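Local coordinates for protein ACDH-11, isoform b (Caenorhabditis elegans, PDB 4Y9J) that belongs to the acyl-CoA dehydrogenase family of flavoproteins and binds flavin-adenine dinucleotide within an assembly of four protein chains, at residues His99-Ile104 / Gly140-Pro145; Arg70-Glu75 / Thr280-Thr285; Gly58-Ser63 / Cys105-Val110. All blocks are in the same frame, centred on the assembly; numbering follows the deposited sequence.

Overall arrangement
Two buried contacts and one surface contact tie the helical N-terminal part of the chain together and join it to the beta-rich middle part. Interaction 1 is apolar and sets helix 96-107 against the turn leading into helix 143-158. Interaction 2, also buried but polar and water-mediated, fastens the end of helix 44-74 to the loop before strand 285-298. Interaction 3 lies at the surface, where a salt-bridge network links helices 44-74 and 96-107. Interaction 1 touches both others: Gly140 and Leu141 pack on Gln282 of interaction 2, and Ile104 and Val142 pack on Arg60 and Cys105 of interaction 3. Interactions 1 and 3 both use helix 96-107, while interactions 2 and 3 share helix 44-74 without touching.

Interaction 1 of 3, residues His99-Ile104 / Gly140-Pro145; sequences HKLKQI and GLVSCP. With UCC (S-{(3S,5R,9R)-1-[(2R,3S,4R,5R)-5-(6-amino-9H-purin-9-yl)-4-hydroxy-3-(phosphonooxy)tetrahydrofuran-2-yl]-3,5,9-trihydroxy-8,8-dimethyl-3,5-dioxido-10,14-dioxo-2,4,6-trioxa-11,15-diaza-3lambda~5~,5lambda~5~-diphosphaheptadecan-17-yl} undecanethioate), chain F.
Leu101 and Val142 meet without a flat group between them, so the contact has no ring face or edge and rests on aliphatic branches. The flat group at this contact belongs to Trp98, about one turn back on helix 96-107, against which both Val142 and Pro145 pack. Val142 carries the contact from the 140-145 segment, its side chain pointing at the helix. With CG1 anti to its backbone N (chi1 175°), the valine spreads its two methyls over successive helix residues. CG2 comes against Leu101 CB at 3.7 Å, and Leu101 CD1 lies against the same methyl at 4.1 Å. The other methyl, Val142 CG1, sits 4.0 Å from Lys102 CG, with the lysine chain running across it at about a right angle. Only the aliphatic root of Lys102 is used here: the chain bends at chi3 (71°), and its NZ forms a salt bridge with Asp228. No hydrogen bond crosses between the segments; on the valine side the chain is tightened by Cys144 N donating to Leu141 O at 3.0 Å. Immediately beyond Val142 the chain turns to the bound UCC, with Ser143 OG 3.6 Å from its C10 and Cys144 SG 3.8 Å from its CA4. The arrangement belongs to the helical N-terminal domain of the acyl-CoA dehydrogenase fold, where Val142 packs on helix 96-107 and the next two residues, Ser143 and Cys144, line the UCC pocket.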
# COMPACT_ATOMS: atom_id res chain seq x y z
N HIS B 99 -2.98 14.21 16.09
CA HIS B 99 -2.43 15.23 16.93
C HIS B 99 -3.45 16.35 17.18
O HIS B 99 -3.54 16.86 18.30
CB HIS B 99 -1.10 15.79 16.40
CG HIS B 99 -0.01 14.77 16.35
ND1 HIS B 99 0.48 14.12 17.47
CD2 HIS B 99 0.69 14.27 15.29
CE1 HIS B 99 1.40 13.24 17.10
NE2 HIS B 99 1.54 13.31 15.79
N LYS B 100 -4.14 16.79 16.14
CA LYS B 100 -5.13 17.85 16.23
C LYS B 100 -6.26 17.46 17.16
O LYS B 100 -6.67 18.28 18.02
CB LYS B 100 -5.65 18.25 14.85
CG LYS B 100 -6.67 19.37 14.88
CD LYS B 100 -6.12 20.71 15.39
CE LYS B 100 -7.23 21.77 15.35
NZ LYS B 100 -6.85 23.12 15.77
N LEU B 101 -6.70 16.23 17.09
CA LEU B 101 -7.73 15.72 18.01
C LEU B 101 -7.30 15.79 19.48
O LEU B 101 -8.05 16.21 20.34
CB LEU B 101 -8.15 14.33 17.64
CG LEU B 101 -9.02 14.23 16.36
CD1 LEU B 101 -8.91 12.87 15.70
CD2 LEU B 101 -10.45 14.57 16.63
N LYS B 102 -6.05 15.40 19.75
CA LYS B 102 -5.52 15.51 21.12
C LYS B 102 -5.50 16.94 21.61
O LYS B 102 -5.77 17.23 22.76
CB LYS B 102 -4.13 14.91 21.19
CG LYS B 102 -4.15 13.39 21.02
CD LYS B 102 -2.74 12.85 20.80
CE LYS B 102 -1.82 12.88 21.98
NZ LYS B 102 -0.38 12.60 21.66
N GLN B 103 -5.12 17.84 20.75
CA GLN B 103 -5.15 19.24 21.07
C GLN B 103 -6.51 19.78 21.39
O GLN B 103 -6.67 20.58 22.33
CB GLN B 103 -4.47 20.09 19.98
CG GLN B 103 -3.04 19.64 19.76
CD GLN B 103 -2.42 20.18 18.45
OE1 GLN B 103 -3.06 20.86 17.65
NE2 GLN B 103 -1.17 19.83 18.23
N ILE B 104 -7.47 19.40 20.59
CA ILE B 104 -8.86 19.76 20.81
C ILE B 104 -9.37 19.23 22.18
O ILE B 104 -10.06 19.97 22.91
CB ILE B 104 -9.75 19.28 19.67
CG1 ILE B 104 -9.45 20.11 18.39
CG2 ILE B 104 -11.22 19.40 20.05
CD1 ILE B 104 -10.13 19.53 17.15
N GLY B 140 -11.99 9.41 16.34
CA GLY B 140 -10.90 8.68 15.69
C GLY B 140 -10.09 7.88 16.69
O GLY B 140 -8.90 7.78 16.56
N LEU B 141 -10.75 7.37 17.72
CA LEU B 141 -10.15 6.67 18.82
C LEU B 141 -9.22 7.43 19.75
O LEU B 141 -8.53 6.84 20.60
CB LEU B 141 -9.50 5.34 18.32
CG LEU B 141 -10.28 4.10 18.63
CD1 LEU B 141 -10.35 3.87 20.15
CD2 LEU B 141 -11.65 4.09 18.01
N VAL B 142 -9.20 8.74 19.63
CA VAL B 142 -8.60 9.59 20.65
C VAL B 142 -9.29 9.43 22.02
O VAL B 142 -8.65 9.66 23.05
CB VAL B 142 -8.42 11.04 20.14
CG1 VAL B 142 -7.90 11.95 21.28
CG2 VAL B 142 -7.37 11.01 19.04
N SER B 143 -10.51 8.89 22.01
CA SER B 143 -11.14 8.43 23.18
C SER B 143 -10.30 7.50 24.01
O SER B 143 -10.47 7.46 25.22
CB SER B 143 -12.45 7.71 22.79
OG SER B 143 -12.15 6.81 21.69
N CYS B 144 -9.46 6.65 23.41
CA CYS B 144 -8.65 5.72 24.18
C CYS B 144 -7.58 6.40 25.06
O CYS B 144 -7.62 6.26 26.29
CB CYS B 144 -8.11 4.63 23.27
SG CYS B 144 -6.73 3.72 23.90
N PRO B 145 -6.71 7.22 24.48
CA PRO B 145 -5.82 7.93 25.37
C PRO B 145 -6.56 8.88 26.32
O PRO B 145 -6.04 9.10 27.41
CB PRO B 145 -4.88 8.68 24.44
CG PRO B 145 -5.57 8.65 23.12
CD PRO B 145 -6.31 7.38 23.07
OA1 UCC F . -7.15 -2.98 27.85
CA1 UCC F . -6.44 -1.98 28.23
CA2 UCC F . -6.28 -0.60 27.57
CA3 UCC F . -7.28 -0.15 26.55
CA4 UCC F . -7.66 1.35 26.73
CA5 UCC F . -9.12 1.46 27.19
CA6 UCC F . -9.84 2.55 26.47
CA7 UCC F . -11.29 2.66 26.93
CA8 UCC F . -11.62 3.90 26.20
CA9 UCC F . -12.83 4.01 25.44
C10 UCC F . -12.62 4.14 24.00
C11 UCC F . -13.29 2.88 23.47
S UCC F . -5.43 -1.96 29.57
CP1 UCC F . -5.49 -3.60 30.38
CP2 UCC F . -6.84 -4.00 30.90
NP1 UCC F . -6.77 -5.19 31.78
CP3 UCC F . -7.84 -5.45 32.54
OP1 UCC F . -8.91 -4.86 32.45
CP4 UCC F . -7.67 -6.52 33.60
CP5 UCC F . -8.80 -7.55 33.46
NP2 UCC F . -8.64 -8.39 34.64
CP6 UCC F . -9.12 -8.10 35.85
OP2 UCC F . -9.85 -7.15 36.07
CP8 UCC F . -8.80 -9.12 36.92
OP3 UCC F . -10.01 -9.39 37.69
CPB UCC F . -7.82 -8.69 37.99
CP7 UCC F . -7.96 -7.29 38.60
CP9 UCC F . -6.59 -8.26 37.09
CPA UCC F . -7.07 -9.85 38.67
O7 UCC F . -6.12 -9.32 39.63
P2 UCC F . -5.59 -10.25 40.84
O21 UCC F . -4.56 -9.49 41.67
O22 UCC F . -5.35 -11.64 40.24
O6 UCC F . -6.97 -10.43 41.67
P1 UCC F . -7.32 -9.96 43.15
O11 UCC F . -6.42 -10.60 44.20
O12 UCC F . -8.80 -10.19 43.23
O5' UCC F . -7.00 -8.33 43.02
C5' UCC F . -5.98 -7.72 43.84
C4' UCC F . -6.52 -6.50 44.61
C3' UCC F . -7.66 -6.89 45.55
O3' UCC F . -7.57 -6.00 46.63
P3 UCC F . -7.23 -6.47 48.10
O33 UCC F . -7.14 -5.16 48.84
O32 UCC F . -5.85 -7.07 47.99
O31 UCC F . -8.40 -7.43 48.46
C2' UCC F . -8.95 -6.62 44.79
O2' UCC F . -10.06 -6.20 45.59
O4' UCC F . -7.08 -5.54 43.69
C1' UCC F . -8.47 -5.41 43.98
N9 UCC F . -9.22 -5.12 42.75
C4 UCC F . -10.03 -4.07 42.65
N3 UCC F . -10.35 -3.02 43.44
C8 UCC F . -9.25 -5.88 41.62
N7 UCC F . -10.08 -5.29 40.74
C5 UCC F . -10.58 -4.17 41.30
C6 UCC F . -11.47 -3.05 40.87
N6 UCC F . -12.02 -3.08 39.63
N1 UCC F . -11.77 -2.08 41.79
C2 UCC F . -11.22 -2.08 43.02

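Interaction 2 of 3, residues Arg70-Glu75 / Thr280-Thr285; sequences RQAELE and TKQLPT
Glu73 and Gln282 cross at a slant, Glu73 OE1 lying 3.2 Å from Gln282 CD and the carboxylate and amide planes turned 68° apart. That approach is van der Waals in character: no hydrogen bond joins the two groups, for NE2 is poorly angled towards Glu73 OE1 and donates to Asp438 OD2. Next to them Ala72 CB rests 4.0 Å from Gln282 CB. The backbones also draw close, since Gln282 CA offers a CH contact to Ala72 O at 3.5 Å, with 140° at the hydrogen.

Two waters supply the polar links. One donates to Ala72 O at 2.9 Å and to Gln282 O at 2.8 Å, bridging the carbonyls of helix and loop. The other donates to Glu73 OE1 at 2.7 Å and accepts from Lys281 N at 3.0 Å. The glutamate reaches this water because its chain bends at chi2 (79°), which brings the carboxylate to the loop, with OE1 against Lys281 CB.

The contact joins two parts of the acyl-CoA dehydrogenase fold, the last turn of helix 44-74 in the helical N-terminal domain and the loop leading into strand 285-298 of the beta-rich middle domain. On the loop side, a type I beta turn from Thr280 to Leu283, closed by Leu283 N to Thr280 O at 2.9 Å, presents Lys281 and Gln282 to the helix.

Farther out, Glu73 OE2 is paired with Arg437 in a salt bridge, which probably helps hold the carboxylate as an anion, while Lys281 NZ turns away to Lys277 O. Thr280 and Thr285, at the ends of the loop segment, touch the bound flavin-adenine dinucleotide, and Thr280 also packs on Tyr426 of a neighbouring subunit.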
# COMPACT_ATOMS: atom_id res chain seq x y z
N ARG B 70 -12.36 10.80 10.97
CA ARG B 70 -12.32 10.07 9.68
C ARG B 70 -10.98 10.03 9.04
O ARG B 70 -10.49 8.93 8.69
CB ARG B 70 -13.40 10.56 8.75
CG ARG B 70 -13.42 9.87 7.39
CD ARG B 70 -13.72 8.38 7.58
NE ARG B 70 -13.92 7.74 6.27
CZ ARG B 70 -13.89 6.43 6.07
NH1 ARG B 70 -13.73 5.60 7.08
NH2 ARG B 70 -14.09 5.97 4.82
N GLN B 71 -10.30 11.16 8.98
CA GLN B 71 -8.93 11.19 8.50
C GLN B 71 -7.95 10.30 9.22
O GLN B 71 -7.09 9.71 8.60
CB GLN B 71 -8.39 12.60 8.42
CG GLN B 71 -9.09 13.49 7.42
CD GLN B 71 -9.16 12.89 5.97
OE1 GLN B 71 -8.17 12.63 5.38
NE2 GLN B 71 -10.33 12.68 5.47
N ALA B 72 -8.12 10.18 10.56
CA ALA B 72 -7.24 9.35 11.37
C ALA B 72 -7.41 7.87 11.06
O ALA B 72 -6.48 7.09 11.25
CB ALA B 72 -7.48 9.61 12.86
N GLU B 73 -8.54 7.50 10.52
CA GLU B 73 -8.72 6.14 10.02
C GLU B 73 -8.13 5.94 8.60
O GLU B 73 -7.74 4.82 8.23
CB GLU B 73 -10.21 5.81 10.05
CG GLU B 73 -10.67 4.53 9.39
CD GLU B 73 -10.44 3.29 10.22
OE1 GLU B 73 -9.98 3.43 11.38
OE2 GLU B 73 -10.66 2.13 9.70
N LEU B 74 -8.23 6.99 7.77
CA LEU B 74 -7.72 6.93 6.41
C LEU B 74 -6.23 7.00 6.30
O LEU B 74 -5.66 6.51 5.33
CB LEU B 74 -8.37 8.00 5.54
CG LEU B 74 -9.87 7.92 5.42
CD1 LEU B 74 -10.38 9.14 4.71
CD2 LEU B 74 -10.30 6.60 4.79
N GLU B 75 -5.56 7.53 7.30
CA GLU B 75 -4.09 7.61 7.31
C GLU B 75 -3.59 7.04 8.63
O GLU B 75 -3.22 7.76 9.59
CB GLU B 75 -3.57 9.05 7.15
CG GLU B 75 -3.93 9.62 5.82
CD GLU B 75 -3.14 9.12 4.62
OE1 GLU B 75 -2.11 8.37 4.78
OE2 GLU B 75 -3.57 9.54 3.48
N THR B 280 -10.17 0.12 15.76
CA THR B 280 -9.23 1.03 16.39
C THR B 280 -7.96 1.26 15.56
O THR B 280 -6.86 1.56 16.09
CB THR B 280 -8.87 0.66 17.88
OG1 THR B 280 -7.98 -0.45 17.93
CG2 THR B 280 -10.16 0.29 18.76
N LYS B 281 -8.09 1.13 14.24
CA LYS B 281 -6.95 1.25 13.36
C LYS B 281 -6.27 2.66 13.43
O LYS B 281 -5.11 2.78 13.09
CB LYS B 281 -7.36 0.94 11.86
CG LYS B 281 -7.78 -0.50 11.61
CD LYS B 281 -8.00 -0.75 10.08
CE LYS B 281 -8.24 -2.21 9.74
NZ LYS B 281 -6.99 -2.96 9.97
N GLN B 282 -7.02 3.65 13.84
CA GLN B 282 -6.55 5.00 14.05
C GLN B 282 -5.49 5.07 15.13
O GLN B 282 -4.59 5.93 15.08
CB GLN B 282 -7.70 5.97 14.46
CG GLN B 282 -9.03 5.84 13.71
CD GLN B 282 -9.97 4.79 14.32
OE1 GLN B 282 -9.56 3.84 14.97
NE2 GLN B 282 -11.20 4.99 14.09
N LEU B 283 -5.64 4.21 16.12
CA LEU B 283 -4.85 4.22 17.36
C LEU B 283 -3.53 3.45 17.21
O LEU B 283 -3.55 2.29 16.81
CB LEU B 283 -5.74 3.57 18.44
CG LEU B 283 -5.10 3.23 19.75
CD1 LEU B 283 -4.89 4.49 20.55
CD2 LEU B 283 -6.08 2.36 20.54
N PRO B 284 -2.39 4.04 17.61
CA PRO B 284 -1.21 3.19 17.48
C PRO B 284 -1.08 2.25 18.66
O PRO B 284 -1.01 2.73 19.80
CB PRO B 284 -0.07 4.18 17.50
CG PRO B 284 -0.66 5.43 18.02
CD PRO B 284 -2.08 5.45 17.79
N THR B 285 -1.17 0.98 18.43
CA THR B 285 -1.01 -0.01 19.51
C THR B 285 0.20 -0.83 19.16
O THR B 285 0.27 -1.47 18.10
CB THR B 285 -2.29 -0.88 19.67
OG1 THR B 285 -3.44 -0.08 19.95
CG2 THR B 285 -2.09 -1.98 20.71
O HOH W 1 -4.45 7.88 13.14
O HOH W 2 -10.69 1.25 12.73

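Interaction 3 of 3, residues Gly58-Ser63 / Cys105-Val110; sequences GDRITS and CAEEGV
Arg60 reaches across from helix 44-74 and engages Glu107 and Glu108, two consecutive residues just ahead of Gly109. Its NH1 donates to Glu108 OE2 at 3.0 Å along a nearly straight path (169° at the hydrogen), with the acceptor in the guanidinium plane although the carboxylate itself is turned 69° from it. Glu107 is held differently. NH1 and NH2, the end-on pair, both give a proton to the single atom Glu107 OE1, each at 3.2 Å and along bent paths. Here the carboxylate lies only 18° from the guanidinium plane, and OE1 sits slightly tilted from that plane. NH2 meets OE1 nearly along its C-O axis, whereas NH1 comes to both Glu107 OE1 and Glu108 OE2 on the anti side, out of the carboxylate plane in each case.

Thus NH1 serves two acceptors and Glu107 OE1 two donors. The arginine gets there with CG anti to its backbone N and an extended chain as far as NE, which carries Arg60 CD past Glu108 OE2 at 3.3 Å. Its NE is not left over, since it forms a salt bridge with Glu64 one turn along the same helix. Glu108 divides its oxygens between OE2, which takes Arg60, and OE1, which is salt-bridged to Lys131. The nearby arginine, and Lys131 for Glu108, probably favour the ionised form of both glutamates.

A Schellman motif closes this end of helix 96-107; the salt bridges from Arg60 tie it to helix 44-74 within the helical N-terminal domain of the acyl-CoA dehydrogenase fold. Gly109 takes a positive phi, and the closing bonds run from Val110 N to Cys105 O at 2.9 Å and from Gly109 N to Ala106 O at 3.0 Å. Nearby, Glu107 O accepts from Arg178 and Val110 O from Gln128.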
# COMPACT_ATOMS: atom_id res chain seq x y z
N GLY B 58 -21.11 20.24 20.20
CA GLY B 58 -21.82 19.52 19.17
C GLY B 58 -21.69 20.09 17.78
O GLY B 58 -21.62 19.32 16.83
N ASP B 59 -21.65 21.41 17.65
CA ASP B 59 -21.41 22.03 16.36
C ASP B 59 -19.95 21.88 15.93
O ASP B 59 -19.64 21.79 14.72
CB ASP B 59 -21.76 23.48 16.33
CG ASP B 59 -23.25 23.75 16.45
OD1 ASP B 59 -24.13 22.92 16.08
OD2 ASP B 59 -23.56 24.88 16.88
N ARG B 60 -19.07 21.83 16.91
CA ARG B 60 -17.68 21.54 16.60
C ARG B 60 -17.50 20.12 16.12
O ARG B 60 -16.62 19.84 15.28
CB ARG B 60 -16.80 21.81 17.78
CG ARG B 60 -15.34 21.89 17.40
CD ARG B 60 -14.38 22.17 18.55
NE ARG B 60 -13.07 22.54 17.99
CZ ARG B 60 -12.07 23.12 18.63
NH1 ARG B 60 -12.07 23.34 19.93
NH2 ARG B 60 -11.00 23.42 17.94
N ILE B 61 -18.28 19.19 16.66
CA ILE B 61 -18.24 17.81 16.22
C ILE B 61 -18.62 17.74 14.73
O ILE B 61 -17.93 17.09 13.96
CB ILE B 61 -19.19 16.89 17.03
CG1 ILE B 61 -18.87 16.82 18.53
CG2 ILE B 61 -19.28 15.50 16.45
CD1 ILE B 61 -17.58 16.22 18.88
N THR B 62 -19.73 18.37 14.34
CA THR B 62 -20.21 18.23 12.99
C THR B 62 -19.33 19.03 12.00
O THR B 62 -19.01 18.54 10.93
CB THR B 62 -21.68 18.68 12.81
OG1 THR B 62 -21.84 20.05 13.19
CG2 THR B 62 -22.64 17.73 13.59
N SER B 63 -18.85 20.17 12.43
CA SER B 63 -18.07 21.04 11.57
C SER B 63 -16.61 20.64 11.47
O SER B 63 -15.99 21.03 10.49
CB SER B 63 -18.21 22.49 12.00
OG SER B 63 -17.45 22.78 13.16
N CYS B 105 -8.99 18.00 22.52
CA CYS B 105 -9.32 17.43 23.84
C CYS B 105 -8.82 18.29 25.00
O CYS B 105 -9.54 18.50 26.00
CB CYS B 105 -8.77 16.02 23.95
SG CYS B 105 -9.77 14.89 23.00
N ALA B 106 -7.58 18.78 24.88
CA ALA B 106 -7.04 19.71 25.85
C ALA B 106 -7.85 21.01 25.89
O ALA B 106 -8.32 21.40 26.97
CB ALA B 106 -5.60 20.08 25.53
N GLU B 107 -7.97 21.67 24.74
CA GLU B 107 -8.65 22.97 24.62
C GLU B 107 -10.08 22.86 25.23
O GLU B 107 -10.55 23.78 25.93
CB GLU B 107 -8.85 23.34 23.13
CG GLU B 107 -7.93 24.36 22.52
CD GLU B 107 -8.01 24.40 20.98
OE1 GLU B 107 -8.89 23.79 20.32
OE2 GLU B 107 -7.14 25.07 20.38
N GLU B 108 -10.75 21.78 24.88
CA GLU B 108 -12.15 21.50 25.30
C GLU B 108 -12.31 20.95 26.72
O GLU B 108 -13.45 20.74 27.19
CB GLU B 108 -12.84 20.55 24.30
CG GLU B 108 -13.02 21.22 22.94
CD GLU B 108 -14.16 22.18 22.85
OE1 GLU B 108 -14.90 22.36 23.86
OE2 GLU B 108 -14.30 22.82 21.80
N GLY B 109 -11.20 20.67 27.38
CA GLY B 109 -11.20 20.18 28.77
C GLY B 109 -11.85 18.85 28.91
O GLY B 109 -12.39 18.56 29.93
N VAL B 110 -11.72 17.97 27.91
CA VAL B 110 -12.27 16.66 28.04
C VAL B 110 -11.75 15.91 29.27
O VAL B 110 -12.49 15.09 29.83
CB VAL B 110 -11.98 15.88 26.74
CG1 VAL B 110 -12.12 14.44 26.97
CG2 VAL B 110 -12.86 16.43 25.64